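Local coordinates for protein TP_0956 (Treponema pallidum subsp. pallidum, PDB 3U64) that is the periplasmic lipoprotein T-component of a TRAP transporter, a helical, tetratricopeptide-repeat protein thought to bind partner proteins of the uptake system, at the interface of chains A and B. Coordinates in Å, arbitrary orientation; residue numbers count along the deposited sequence, not the author numbering. Chains: chain A/B, Protein TP_0956.

The interface of chains A and B. Residues chain A 49-50, 53; chain B 31, 35, 43, 47, 51.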
loop_
_atom_site.group_PDB
_atom_site.type_symbol
_atom_site.label_atom_id
_atom_site.label_comp_id
_atom_site.label_asym_id
_atom_site.label_seq_id
_atom_site.Cartn_x
_atom_site.Cartn_y
_atom_site.Cartn_z
ATOM N N PRO A 49 1.979 2.772 -5.973
ATOM C CA PRO A 49 3.109 1.850 -6.180
ATOM C C PRO A 49 2.850 0.647 -7.118
ATOM O O PRO A 49 3.653 0.446 -8.036
ATOM C CB PRO A 49 3.462 1.398 -4.759
ATOM C CG PRO A 49 3.052 2.581 -3.895
ATOM C CD PRO A 49 1.772 3.072 -4.540
ATOM N N LEU A 50 1.796 -0.141 -6.916
ATOM C CA LEU A 50 1.583 -1.283 -7.818
ATOM C C LEU A 50 1.312 -0.810 -9.234
ATOM O O LEU A 50 1.756 -1.431 -10.190
ATOM C CB LEU A 50 0.475 -2.220 -7.338
ATOM C CG LEU A 50 0.206 -3.487 -8.163
ATOM C CD1 LEU A 50 1.484 -4.309 -8.493
ATOM C CD2 LEU A 50 -0.812 -4.357 -7.437
ATOM N N LYS A 53 4.429 -0.255 -10.850
ATOM C CA LYS A 53 5.025 -1.542 -11.161
ATOM C C LYS A 53 4.398 -2.182 -12.398
ATOM O O LYS A 53 5.108 -2.727 -13.243
ATOM C CB LYS A 53 4.979 -2.454 -9.943
ATOM C CG LYS A 53 5.954 -2.028 -8.841
ATOM C CD LYS A 53 7.333 -2.552 -9.172
ATOM C CE LYS A 53 8.380 -1.469 -9.101
ATOM N NZ LYS A 53 9.581 -1.866 -9.918
ATOM N N PHE B 31 6.753 -10.277 -15.222
ATOM C CA PHE B 31 6.239 -9.303 -14.274
ATOM C C PHE B 31 7.078 -9.367 -12.996
ATOM O O PHE B 31 7.174 -8.398 -12.231
ATOM C CB PHE B 31 4.772 -9.664 -13.988
ATOM C CG PHE B 31 4.109 -8.847 -12.900
ATOM C CD1 PHE B 31 4.129 -7.462 -12.934
ATOM C CD2 PHE B 31 3.408 -9.478 -11.875
ATOM C CE1 PHE B 31 3.491 -6.710 -11.943
ATOM C CE2 PHE B 31 2.766 -8.740 -10.877
ATOM C CZ PHE B 31 2.809 -7.350 -10.912
ATOM N N PHE B 35 9.970 -6.688 -9.899
ATOM C CA PHE B 35 10.138 -6.796 -8.454
ATOM C C PHE B 35 11.547 -7.257 -8.093
ATOM O O PHE B 35 12.184 -6.648 -7.243
ATOM C CB PHE B 35 9.063 -7.693 -7.809
ATOM C CG PHE B 35 7.672 -7.132 -7.927
ATOM C CD1 PHE B 35 7.167 -6.279 -6.963
ATOM C CD2 PHE B 35 6.884 -7.424 -9.026
ATOM C CE1 PHE B 35 5.894 -5.730 -7.090
ATOM C CE2 PHE B 35 5.606 -6.884 -9.148
ATOM C CZ PHE B 35 5.117 -6.038 -8.184
ATOM N N LEU B 43 8.811 0.632 -2.459
ATOM C CA LEU B 43 7.922 0.390 -3.595
ATOM C C LEU B 43 7.470 -1.069 -3.635
ATOM O O LEU B 43 6.308 -1.363 -3.911
ATOM C CB LEU B 43 8.598 0.751 -4.926
ATOM C CG LEU B 43 8.636 2.240 -5.259
ATOM C CD1 LEU B 43 9.505 2.510 -6.475
ATOM C CD2 LEU B 43 7.229 2.738 -5.473
ATOM N N SER B 47 3.590 -2.530 -2.825
ATOM C CA SER B 47 2.862 -3.118 -3.946
ATOM C C SER B 47 2.637 -4.614 -3.803
ATOM O O SER B 47 1.694 -5.146 -4.366
ATOM C CB SER B 47 3.525 -2.774 -5.294
ATOM O OG SER B 47 4.904 -3.070 -5.283
ATOM N N VAL B 51 -0.760 -7.965 -4.915
ATOM C CA VAL B 51 -0.216 -9.075 -5.701
ATOM C C VAL B 51 -0.421 -10.433 -5.005
ATOM O O VAL B 51 -0.886 -11.404 -5.616
ATOM C CB VAL B 51 1.276 -8.848 -5.971
ATOM C CG1 VAL B 51 1.884 -10.036 -6.682
ATOM C CG2 VAL B 51 1.455 -7.571 -6.802
#
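A:Leu50 meets B:Ser47 where the two chains come nearest within this patch: the leucine backbone atom CA lies 3.5 Å from the serine CB. Such an approach brings the helix backbones close together, since the small serine puts little between them. Further out, the A:Leu50 side chain reaches toward chain B with CG anti to the backbone N, which carries its methyls past the serine to B:Val51. Branch CD1 comes to 3.7 Å from the valine methyl CG2, and CD2 also reaches that methyl, so both leucine branches share one valine branch. CD1 also touches CZ of B:Phe35 at 4.0 Å, with CZ of B:Phe31 slightly farther off.

A:Lys53 contributes the aliphatic part of its chain. Its CB sits 4.0 Å from CZ of B:Phe35, while CG and CD run past CE1; the bend at chi2 (-82°) turns CD over one face of the ring but displaced toward its rim, a glancing contact rather than a centred stack. At the opposite end of the patch, A:Pro49 CB rests 4.1 Å from the B:Leu43 methyl CD2.

Behind this shell, the hydroxyl OG of B:Ser47 hydrogen-bonds the carbonyl O of B:Leu43, one turn earlier, at 2.6 Å. The donor approaches at a C=O...donor angle of 142°, tilted from the carbonyl plane. The bond would hold OG at chi1 51°, turned back toward its own helix, while CB, placed by the backbone, faces A:Leu50. The two phenylalanines brace each other: the B:Phe35 edge atom CE2 stands 3.3 Å above the B:Phe31 ring plane, near its rim.

The patch hides 200 Å². Different residues meet from the two copies, the whole interface departs from exact two-fold symmetry, and the contact may not be a biological one. Helix 41-61, near the N-terminal end of this all-helical, tetratricopeptide-repeat protein, packs here against its counterpart in the other chain, joined in chain B by the short helix 33-36 and the preceding loop.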